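Local coordinates for protein mosquitocidal toxin (PDB 2VSE) that probably kills mosquito larvae by ADP-ribosylating proteins of the host cell, its enzyme domain being joined to four ricin-B-like lectin domains, at residues A[266-271]-A[309-314]; A[420-425]-A[451-456]; A[578-583]-A[626-631]; A[704-709]-A[829-834]. All coordinates share one frame; numbering follows the deposited sequence.

Contact 1. Residues A[266-271]-A[309-314]; sequences NVIQNS and WNIKYD
N270 grips the strand 309-314 from its exposed side, while I268 meets I311 on the buried side and V267 lies over the Y313 ring farther out. The packed part begins at I268 and I311, which touch methyl to methyl, CG2 to CG2 at 3.9 Å. Y273 and I408 of neighbouring strands touch both residues. V267 continues this packing. Its methyl CG1 sits over one face of the tyrosine ring, 3.7 Å from CZ of Y313 and offset toward the rim, a CH-pi contact. The ring's hydroxyl reaches N318. The other side is looser and wetter. There OD1 of N270 accepts from the backbone N of Y313 at 2.9 Å, nearly straight at 169° but tilted from the carbonyl plane. Its ND2 donates a hydrogen bond to a water, which in turn donates to O of Y313. S271 stands where the loop leads into the first strand of a ricin-B-like beta-trefoil. Its O takes the N-H of I311 at 3.0 Å, whereas its own N reaches O of I311 only weakly. The amide of N270 thus serves as a side-chain substitute for strand pairing: both its ends engage the backbone of Y313, one directly and one through water.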
# COMPACT_ATOMS: atom_id res chain seq x y z
N ASN A 266 23.46 15.82 -16.56
CA ASN A 266 24.23 14.57 -16.57
C ASN A 266 25.49 14.70 -15.71
O ASN A 266 26.61 14.34 -16.11
CB ASN A 266 24.56 14.12 -18.00
CG ASN A 266 24.41 12.62 -18.19
OD1 ASN A 266 25.39 11.89 -18.27
ND2 ASN A 266 23.16 12.16 -18.25
N VAL A 267 25.28 15.25 -14.52
CA VAL A 267 26.33 15.40 -13.53
C VAL A 267 25.93 14.62 -12.30
O VAL A 267 24.78 14.16 -12.19
CB VAL A 267 26.53 16.89 -13.16
CG1 VAL A 267 27.09 17.68 -14.36
CG2 VAL A 267 25.23 17.50 -12.67
N ILE A 268 26.86 14.45 -11.38
CA ILE A 268 26.54 13.93 -10.07
C ILE A 268 26.18 15.13 -9.20
O ILE A 268 27.00 16.02 -9.02
CB ILE A 268 27.71 13.13 -9.47
CG1 ILE A 268 28.08 11.94 -10.36
CG2 ILE A 268 27.40 12.68 -8.05
CD1 ILE A 268 26.92 10.95 -10.68
N GLN A 269 24.94 15.17 -8.71
CA GLN A 269 24.49 16.24 -7.82
C GLN A 269 25.28 16.21 -6.52
O GLN A 269 25.58 15.13 -6.03
CB GLN A 269 23.00 16.10 -7.50
CG GLN A 269 22.06 16.36 -8.65
CD GLN A 269 22.26 17.74 -9.28
OE1 GLN A 269 22.07 18.78 -8.62
NE2 GLN A 269 22.65 17.76 -10.54
N ASN A 270 25.62 17.39 -5.97
CA ASN A 270 26.37 17.49 -4.71
C ASN A 270 25.60 16.86 -3.56
O ASN A 270 24.56 17.38 -3.15
CB ASN A 270 26.66 18.95 -4.33
CG ASN A 270 27.55 19.66 -5.32
OD1 ASN A 270 28.05 19.06 -6.28
ND2 ASN A 270 27.75 20.96 -5.11
N SER A 271 26.10 15.74 -3.03
CA SER A 271 25.50 15.11 -1.85
C SER A 271 26.35 14.00 -1.27
O SER A 271 27.48 13.77 -1.69
CB SER A 271 24.10 14.58 -2.16
OG SER A 271 23.33 14.55 -0.98
N TRP A 309 31.14 9.46 1.21
CA TRP A 309 31.87 10.57 0.61
C TRP A 309 30.90 11.63 0.15
O TRP A 309 29.82 11.31 -0.36
CB TRP A 309 32.72 10.10 -0.58
CG TRP A 309 33.65 8.98 -0.25
CD1 TRP A 309 33.33 7.65 -0.16
CD2 TRP A 309 35.04 9.08 0.08
NE1 TRP A 309 34.44 6.92 0.20
CE2 TRP A 309 35.50 7.78 0.35
CE3 TRP A 309 35.93 10.15 0.17
CZ2 TRP A 309 36.84 7.51 0.71
CZ3 TRP A 309 37.27 9.88 0.52
CH2 TRP A 309 37.70 8.57 0.78
N ASN A 310 31.27 12.88 0.37
CA ASN A 310 30.56 14.00 -0.22
C ASN A 310 31.15 14.30 -1.57
O ASN A 310 32.33 14.63 -1.67
CB ASN A 310 30.64 15.24 0.67
CG ASN A 310 29.61 15.23 1.79
OD1 ASN A 310 29.78 15.93 2.79
ND2 ASN A 310 28.53 14.47 1.62
N ILE A 311 30.34 14.17 -2.62
CA ILE A 311 30.84 14.43 -3.96
C ILE A 311 30.43 15.85 -4.32
O ILE A 311 29.26 16.21 -4.18
CB ILE A 311 30.33 13.39 -4.99
CG1 ILE A 311 30.84 11.99 -4.61
CG2 ILE A 311 30.76 13.77 -6.40
CD1 ILE A 311 30.39 10.88 -5.54
N LYS A 312 31.40 16.64 -4.76
CA LYS A 312 31.18 18.06 -5.05
C LYS A 312 31.70 18.38 -6.45
O LYS A 312 32.87 18.16 -6.75
CB LYS A 312 31.91 18.94 -4.03
CG LYS A 312 31.48 20.39 -4.05
CD LYS A 312 32.52 21.29 -3.38
CE LYS A 312 31.99 22.72 -3.19
NZ LYS A 312 30.70 22.72 -2.41
N TYR A 313 30.80 18.90 -7.28
CA TYR A 313 31.10 19.21 -8.68
C TYR A 313 31.71 20.60 -8.85
O TYR A 313 31.32 21.56 -8.16
CB TYR A 313 29.83 19.11 -9.51
CG TYR A 313 29.96 19.36 -11.00
CD1 TYR A 313 30.86 18.63 -11.78
CD2 TYR A 313 29.13 20.28 -11.64
CE1 TYR A 313 30.95 18.84 -13.16
CE2 TYR A 313 29.21 20.51 -13.02
CZ TYR A 313 30.12 19.78 -13.77
OH TYR A 313 30.20 19.99 -15.12
N ASP A 314 32.65 20.70 -9.78
CA ASP A 314 33.20 21.98 -10.18
C ASP A 314 32.80 22.25 -11.63
O ASP A 314 33.16 21.48 -12.53
CB ASP A 314 34.72 21.96 -10.01
CG ASP A 314 35.34 23.34 -10.16
OD1 ASP A 314 35.26 23.93 -11.26
OD2 ASP A 314 35.95 23.82 -9.18
O HOH W 1 29.42 22.51 -6.53

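Contact 2. Residues A[420-425]-A[451-456]; sequences TYQVSS and NQVWNL
T420 lies against V453 and N455. Its CB is 3.7 Å from CG1 of V453, and its CG2 methyl faces OD1 of N455. The hydroxyl OG1 turns to O of F552 instead. T420 and N455 form a non-hydrogen-bonded antiparallel pair, and the CA of T420 makes a CA-H...O contact with O of W454.

Y421 and W454 are the hydrogen-bonded pair. N of Y421 donates a hydrogen bond to O of W454 at 2.8 Å, and N of W454 donates one to O of Y421, also at 2.8 Å and almost straight at 171°. The side chains of Y421 and L456 cross at about a right angle, CD2 to CD2 at 4.0 Å, and the tyrosine hydroxyl bonds to O of K417. Side chains of Y421 and W454 leave on the same face of the sheet. The indole NH of W454 reaches across to O of I433. The segments belong to strands 419-425 and 454-459 of a ricin-B-like beta-trefoil, where the first strand also pairs with 547-551, the last strand of the domain.

At Q422 the direct pairing ends. Its first torsion (chi1 -150°) sets CG beside O of Q452, 3.3 Å away. The chain then bends at chi2, and OE1 comes near CG2 of V453. At V423 the strands have parted far enough for a water to enter. It accepts from N of V423 at 3.0 Å and donates to O of Q452 at 2.6 Å. The strand keeps its bonds to the other neighbour, S424 with I548, while V423 and S425 bond to I433 and K431.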
# COMPACT_ATOMS: atom_id res chain seq x y z
N THR A 420 3.38 2.12 13.61
CA THR A 420 3.38 0.78 14.19
C THR A 420 3.60 -0.30 13.15
O THR A 420 3.01 -0.28 12.06
CB THR A 420 2.08 0.47 14.96
OG1 THR A 420 0.96 0.93 14.20
CG2 THR A 420 2.08 1.14 16.32
N TYR A 421 4.45 -1.25 13.52
CA TYR A 421 4.88 -2.31 12.63
C TYR A 421 5.03 -3.62 13.38
O TYR A 421 5.21 -3.66 14.59
CB TYR A 421 6.24 -1.96 11.99
CG TYR A 421 6.19 -0.77 11.08
CD1 TYR A 421 5.93 -0.91 9.72
CD2 TYR A 421 6.40 0.51 11.58
CE1 TYR A 421 5.88 0.19 8.88
CE2 TYR A 421 6.34 1.62 10.76
CZ TYR A 421 6.09 1.45 9.41
OH TYR A 421 6.05 2.56 8.60
N GLN A 422 4.96 -4.70 12.62
CA GLN A 422 5.31 -6.02 13.08
C GLN A 422 6.59 -6.36 12.34
O GLN A 422 6.73 -6.05 11.14
CB GLN A 422 4.19 -6.95 12.69
CG GLN A 422 3.97 -8.11 13.59
CD GLN A 422 2.53 -8.53 13.61
OE1 GLN A 422 1.71 -7.88 14.25
NE2 GLN A 422 2.21 -9.60 12.90
N VAL A 423 7.55 -6.93 13.06
CA VAL A 423 8.86 -7.25 12.50
C VAL A 423 9.05 -8.77 12.54
O VAL A 423 9.00 -9.37 13.61
CB VAL A 423 10.01 -6.53 13.27
CG1 VAL A 423 11.33 -6.75 12.59
CG2 VAL A 423 9.73 -5.05 13.37
N SER A 424 9.24 -9.38 11.38
CA SER A 424 9.35 -10.83 11.30
C SER A 424 10.52 -11.25 10.42
O SER A 424 11.04 -10.47 9.62
CB SER A 424 8.04 -11.43 10.78
OG SER A 424 7.73 -10.92 9.49
N SER A 425 10.96 -12.50 10.60
CA SER A 425 12.15 -13.00 9.92
C SER A 425 11.85 -13.47 8.50
O SER A 425 10.79 -14.04 8.24
CB SER A 425 12.77 -14.15 10.73
OG SER A 425 13.71 -14.88 9.96
N ASN A 451 2.18 -6.85 22.35
CA ASN A 451 3.59 -7.14 22.58
C ASN A 451 4.26 -7.76 21.37
O ASN A 451 5.43 -8.18 21.46
CB ASN A 451 3.80 -8.00 23.84
CG ASN A 451 3.41 -9.47 23.64
OD1 ASN A 451 2.82 -9.86 22.63
ND2 ASN A 451 3.76 -10.30 24.62
N GLN A 452 3.54 -7.82 20.25
CA GLN A 452 4.12 -8.19 18.96
C GLN A 452 4.14 -7.02 17.97
O GLN A 452 4.41 -7.19 16.78
CB GLN A 452 3.37 -9.38 18.36
CG GLN A 452 3.57 -10.67 19.14
CD GLN A 452 2.80 -11.84 18.57
OE1 GLN A 452 1.73 -11.66 17.97
NE2 GLN A 452 3.33 -13.05 18.76
N VAL A 453 3.86 -5.82 18.47
CA VAL A 453 3.78 -4.63 17.64
C VAL A 453 4.76 -3.58 18.15
O VAL A 453 4.86 -3.35 19.35
CB VAL A 453 2.32 -4.06 17.59
CG1 VAL A 453 2.24 -2.80 16.75
CG2 VAL A 453 1.37 -5.11 17.05
N TRP A 454 5.50 -2.96 17.24
CA TRP A 454 6.54 -2.02 17.62
C TRP A 454 6.31 -0.66 16.97
O TRP A 454 5.82 -0.57 15.84
CB TRP A 454 7.92 -2.56 17.23
CG TRP A 454 8.23 -3.84 17.91
CD1 TRP A 454 7.89 -5.09 17.48
CD2 TRP A 454 8.91 -4.02 19.16
NE1 TRP A 454 8.32 -6.04 18.38
CE2 TRP A 454 8.95 -5.41 19.42
CE3 TRP A 454 9.49 -3.13 20.09
CZ2 TRP A 454 9.55 -5.94 20.58
CZ3 TRP A 454 10.08 -3.66 21.24
CH2 TRP A 454 10.11 -5.05 21.47
N ASN A 455 6.66 0.38 17.72
CA ASN A 455 6.59 1.74 17.26
C ASN A 455 7.99 2.11 16.75
O ASN A 455 8.95 2.13 17.52
CB ASN A 455 6.22 2.62 18.46
CG ASN A 455 5.39 3.83 18.09
OD1 ASN A 455 4.54 3.79 17.18
ND2 ASN A 455 5.61 4.93 18.81
N LEU A 456 8.10 2.36 15.44
CA LEU A 456 9.35 2.84 14.87
C LEU A 456 9.23 4.35 14.68
O LEU A 456 8.34 4.82 13.97
CB LEU A 456 9.65 2.16 13.53
CG LEU A 456 10.23 0.73 13.57
CD1 LEU A 456 9.39 -0.27 14.41
CD2 LEU A 456 10.39 0.21 12.14
O HOH W 2 6.67 -7.84 15.75

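Contact 3. Residues A[578-583]-A[626-631]; sequences TNNYTI and SDKIFG
A short backbone bridge in a beta-trefoil domain, in a region related to the botulinum HA-17 family, joins the turn before strand 583-587 to the start of strand 629-632. T582 faces F630 at its centre, and one bond lies to each side. N of G631 donates to O of Y581 at 2.9 Å, nearly straight at 172°. N of I583 reaches O of I629 at 3.3 Å, a weak bond though also straight. The two chains run roughly at right angles, and the bridge is a single one.

The buried end belongs to I583. Its CD1 methyl lies on the backbone, 3.4 Å from C of F630 and close to N of G631. L619 and L675 of neighbouring strands also touch I583, which ties the bridge into the apolar interior. The outer end carries Y581 and F630. CB of F630 is 3.4 Å from O of Y581. The F630 ring springs from the position between its backbone N and carbonyl carbon (chi1 77°). This torsion carries the ring outward, with its edge near CB of Y581.

K628 lies at the outer edge of the contact. Its side chain bends twice and returns over one face of the F630 ring, two residues on, where NZ stands 4.0 Å above the plane of F630, offset toward the rim. The same NZ is 3.7 Å from ND2 of N580.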
# COMPACT_ATOMS: atom_id res chain seq x y z
N THR A 578 -32.89 -13.80 23.30
CA THR A 578 -33.55 -13.59 24.58
C THR A 578 -33.34 -14.76 25.55
O THR A 578 -33.80 -14.70 26.69
CB THR A 578 -35.06 -13.27 24.39
OG1 THR A 578 -35.65 -12.98 25.66
CG2 THR A 578 -35.82 -14.44 23.74
N ASN A 579 -32.63 -15.80 25.10
CA ASN A 579 -32.38 -16.98 25.94
C ASN A 579 -31.14 -16.77 26.80
O ASN A 579 -30.00 -16.79 26.31
CB ASN A 579 -32.28 -18.26 25.10
CG ASN A 579 -32.00 -19.51 25.94
OD1 ASN A 579 -32.55 -19.65 27.11
ND2 ASN A 579 -31.11 -20.43 25.33
N ASN A 580 -31.39 -16.59 28.10
CA ASN A 580 -30.43 -15.96 29.00
C ASN A 580 -29.98 -14.65 28.33
O ASN A 580 -30.83 -13.81 28.00
CB ASN A 580 -29.26 -16.90 29.33
CG ASN A 580 -28.62 -16.49 30.73
OD1 ASN A 580 -29.20 -15.70 31.50
ND2 ASN A 580 -27.58 -17.11 31.05
N TYR A 581 -28.69 -14.49 28.07
CA TYR A 581 -28.23 -13.34 27.29
C TYR A 581 -27.35 -13.79 26.12
O TYR A 581 -26.47 -13.05 25.67
CB TYR A 581 -27.51 -12.32 28.19
CG TYR A 581 -28.43 -11.64 29.18
CD1 TYR A 581 -29.11 -10.47 28.85
CD2 TYR A 581 -28.64 -12.19 30.45
CE1 TYR A 581 -29.97 -9.85 29.76
CE2 TYR A 581 -29.49 -11.58 31.37
CZ TYR A 581 -30.16 -10.41 31.01
OH TYR A 581 -31.00 -9.81 31.93
N THR A 582 -27.61 -14.99 25.62
CA THR A 582 -26.68 -15.62 24.70
C THR A 582 -26.79 -15.04 23.29
O THR A 582 -27.89 -14.72 22.82
CB THR A 582 -26.82 -17.15 24.63
OG1 THR A 582 -27.83 -17.48 23.68
CG2 THR A 582 -27.16 -17.76 26.00
N ILE A 583 -25.64 -14.90 22.64
CA ILE A 583 -25.58 -14.38 21.29
C ILE A 583 -25.44 -15.55 20.31
O ILE A 583 -24.61 -16.44 20.52
CB ILE A 583 -24.44 -13.34 21.16
CG1 ILE A 583 -24.70 -12.17 22.12
CG2 ILE A 583 -24.28 -12.87 19.70
CD1 ILE A 583 -23.52 -11.24 22.32
N SER A 626 -16.46 -20.47 30.87
CA SER A 626 -16.77 -21.32 29.72
C SER A 626 -16.47 -20.63 28.39
O SER A 626 -15.95 -19.51 28.35
CB SER A 626 -18.23 -21.77 29.77
OG SER A 626 -18.61 -22.38 28.54
N ASP A 627 -16.81 -21.31 27.30
CA ASP A 627 -16.56 -20.81 25.94
C ASP A 627 -17.70 -19.94 25.43
O ASP A 627 -17.75 -19.61 24.24
CB ASP A 627 -16.36 -21.98 24.98
CG ASP A 627 -17.52 -23.05 25.09
OD1 ASP A 627 -18.59 -22.80 25.69
OD2 ASP A 627 -17.41 -24.11 24.45
N LYS A 628 -18.62 -19.58 26.32
CA LYS A 628 -19.84 -18.85 25.96
C LYS A 628 -19.57 -17.45 25.44
O LYS A 628 -18.76 -16.70 26.00
CB LYS A 628 -20.77 -18.76 27.17
CG LYS A 628 -22.20 -18.39 26.83
CD LYS A 628 -22.80 -17.43 27.86
CE LYS A 628 -23.46 -18.13 29.03
NZ LYS A 628 -24.00 -17.10 29.98
N ILE A 629 -20.26 -17.10 24.36
CA ILE A 629 -20.34 -15.72 23.86
C ILE A 629 -21.72 -15.19 24.21
O ILE A 629 -22.74 -15.84 23.94
CB ILE A 629 -20.11 -15.64 22.34
CG1 ILE A 629 -18.75 -16.24 21.95
CG2 ILE A 629 -20.22 -14.20 21.84
CD1 ILE A 629 -17.55 -15.59 22.61
N PHE A 630 -21.76 -14.01 24.84
CA PHE A 630 -23.01 -13.46 25.37
C PHE A 630 -22.96 -11.96 25.64
O PHE A 630 -21.88 -11.36 25.69
CB PHE A 630 -23.46 -14.21 26.63
CG PHE A 630 -22.69 -13.84 27.89
CD1 PHE A 630 -23.35 -13.30 28.98
CD2 PHE A 630 -21.31 -14.04 27.97
CE1 PHE A 630 -22.65 -12.96 30.15
CE2 PHE A 630 -20.60 -13.70 29.13
CZ PHE A 630 -21.27 -13.16 30.21
N GLY A 631 -24.14 -11.36 25.80
CA GLY A 631 -24.26 -9.95 26.14
C GLY A 631 -24.00 -9.77 27.62
O GLY A 631 -24.80 -10.21 28.45

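Contact 4. Residues A[704-709]-A[829-834]; sequences NISSKK and LWNFIP
N831 and S706 are tied three times over: two backbone bonds and one between their side chains. This pair sits mid-way along the first and last strands of a ricin-B-like beta-trefoil, whose antiparallel pairing closes the domain end to end. N of N831 donates to O of S706 at 2.8 Å, and N of S706 to O of N831. ND2 of N831 then donates a hydrogen bond to OG of S706 at 3.1 Å, with the hydroxyl close to the amide plane. That OG lies between the backbone N and the carbonyl carbon of S706 (chi1 80°), within reach of the amide. Methyl CD1 of I833 packs beside it, 3.5 Å from OG of S706.

N704 and I833 form the second hydrogen-bonded pair on this face. The opposite face is apolar at I705, F832 and W830, with S707 at its end. I705 lies alongside F832, CG1 to CE1 at 3.8 Å, and its CG2 branch meets CE3 of W830. I794 and I715 fill in around them. R34, from far earlier in the chain, donates to O of F832.

At the far end the first strand gives way to a turn. OG of S707 accepts from N of K709, an ST turn. N of K708 bonds to O of L829 at 2.9 Å, coming from above the carbonyl plane. A water also donates to O of L829 and contacts OG of S707. This water stands 3.5 Å above the W830 ring, over its centre.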
# COMPACT_ATOMS: atom_id res chain seq x y z
N ASN A 704 -29.60 -0.13 -14.72
CA ASN A 704 -30.19 -1.34 -15.27
C ASN A 704 -29.87 -2.43 -14.26
O ASN A 704 -28.73 -2.52 -13.78
CB ASN A 704 -29.56 -1.69 -16.61
CG ASN A 704 -29.78 -0.62 -17.67
OD1 ASN A 704 -28.94 -0.46 -18.54
ND2 ASN A 704 -30.90 0.09 -17.62
N ILE A 705 -30.87 -3.21 -13.88
CA ILE A 705 -30.65 -4.25 -12.91
C ILE A 705 -30.59 -5.54 -13.69
O ILE A 705 -31.62 -6.07 -14.13
CB ILE A 705 -31.74 -4.26 -11.84
CG1 ILE A 705 -31.79 -2.89 -11.14
CG2 ILE A 705 -31.44 -5.33 -10.83
CD1 ILE A 705 -33.04 -2.65 -10.28
N SER A 706 -29.36 -6.03 -13.90
CA SER A 706 -29.17 -7.17 -14.78
C SER A 706 -28.91 -8.46 -14.03
O SER A 706 -28.38 -8.46 -12.90
CB SER A 706 -28.04 -6.90 -15.78
OG SER A 706 -26.80 -7.10 -15.17
N SER A 707 -29.28 -9.57 -14.66
CA SER A 707 -29.16 -10.84 -13.99
C SER A 707 -27.75 -11.41 -14.09
O SER A 707 -27.14 -11.44 -15.17
CB SER A 707 -30.14 -11.83 -14.58
OG SER A 707 -29.96 -13.05 -13.91
N LYS A 708 -27.23 -11.89 -12.96
CA LYS A 708 -25.98 -12.64 -12.97
C LYS A 708 -26.04 -13.82 -13.95
O LYS A 708 -25.03 -14.16 -14.56
CB LYS A 708 -25.65 -13.16 -11.57
CG LYS A 708 -24.26 -13.77 -11.49
CD LYS A 708 -24.10 -14.69 -10.29
CE LYS A 708 -22.67 -15.24 -10.24
NZ LYS A 708 -21.69 -14.13 -10.12
N LYS A 709 -27.20 -14.46 -14.12
CA LYS A 709 -27.25 -15.56 -15.10
C LYS A 709 -26.98 -15.12 -16.55
O LYS A 709 -26.32 -15.82 -17.30
CB LYS A 709 -28.54 -16.38 -15.02
CG LYS A 709 -28.51 -17.51 -16.04
CD LYS A 709 -28.96 -18.82 -15.44
CE LYS A 709 -28.72 -19.98 -16.44
NZ LYS A 709 -27.33 -20.54 -16.42
N LEU A 829 -29.51 -13.46 -8.33
CA LEU A 829 -28.35 -12.59 -8.14
C LEU A 829 -28.31 -11.49 -9.22
O LEU A 829 -28.64 -11.73 -10.39
CB LEU A 829 -27.05 -13.40 -8.11
CG LEU A 829 -26.91 -14.19 -6.78
CD1 LEU A 829 -26.10 -15.45 -6.98
CD2 LEU A 829 -26.31 -13.34 -5.63
N TRP A 830 -27.90 -10.29 -8.83
CA TRP A 830 -28.08 -9.12 -9.68
C TRP A 830 -26.85 -8.25 -9.75
O TRP A 830 -26.07 -8.19 -8.80
CB TRP A 830 -29.27 -8.30 -9.18
CG TRP A 830 -30.52 -9.13 -9.08
CD1 TRP A 830 -30.98 -9.81 -7.99
CD2 TRP A 830 -31.45 -9.38 -10.14
NE1 TRP A 830 -32.15 -10.46 -8.30
CE2 TRP A 830 -32.46 -10.22 -9.61
CE3 TRP A 830 -31.53 -8.98 -11.48
CZ2 TRP A 830 -33.54 -10.66 -10.38
CZ3 TRP A 830 -32.60 -9.42 -12.25
CH2 TRP A 830 -33.59 -10.25 -11.69
N ASN A 831 -26.67 -7.59 -10.89
CA ASN A 831 -25.68 -6.53 -11.04
C ASN A 831 -26.40 -5.20 -11.19
O ASN A 831 -27.55 -5.15 -11.65
CB ASN A 831 -24.83 -6.73 -12.27
CG ASN A 831 -24.35 -8.16 -12.43
OD1 ASN A 831 -23.45 -8.61 -11.72
ND2 ASN A 831 -24.92 -8.86 -13.42
N PHE A 832 -25.72 -4.12 -10.82
CA PHE A 832 -26.25 -2.79 -11.00
C PHE A 832 -25.39 -2.01 -11.94
O PHE A 832 -24.29 -1.62 -11.59
CB PHE A 832 -26.39 -2.10 -9.65
CG PHE A 832 -27.47 -2.68 -8.78
CD1 PHE A 832 -28.74 -2.11 -8.75
CD2 PHE A 832 -27.23 -3.83 -8.04
CE1 PHE A 832 -29.75 -2.66 -7.98
CE2 PHE A 832 -28.22 -4.38 -7.26
CZ PHE A 832 -29.50 -3.78 -7.22
N ILE A 833 -25.88 -1.80 -13.15
CA ILE A 833 -25.15 -1.09 -14.17
C ILE A 833 -25.73 0.32 -14.33
O ILE A 833 -26.90 0.47 -14.72
CB ILE A 833 -25.24 -1.80 -15.55
CG1 ILE A 833 -24.81 -3.27 -15.48
CG2 ILE A 833 -24.43 -1.03 -16.62
CD1 ILE A 833 -25.49 -4.18 -16.59
N PRO A 834 -24.91 1.35 -14.07
CA PRO A 834 -25.33 2.74 -14.26
C PRO A 834 -26.07 2.95 -15.57
O PRO A 834 -25.63 2.48 -16.61
CB PRO A 834 -24.00 3.50 -14.27
CG PRO A 834 -23.14 2.71 -13.33
CD PRO A 834 -23.52 1.27 -13.56
O HOH W 3 -30.90 -12.84 -11.61

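How the contacts relate
The four contacts lie in series along the chain, each in a different trefoil lectin domain, and none touches another. Contacts 1 and 3 are farthest apart, with centres about 70 Å apart. Contact 1 joins the loop leading into a first strand to 309-314; contact 2 joins the first strand itself to its neighbour; contact 4 joins first strand to last. Contact 3 instead bridges a turn to a strand of another sheet. Contacts 2 and 4 are buried, contacts 1 and 3 partly exposed and irregular. Only contact 4 has continuous pairing; contact 2 pairs briefly, then parts round a water. Only there does the water link backbone to backbone; in contacts 1 and 4 it links a side chain to a backbone O.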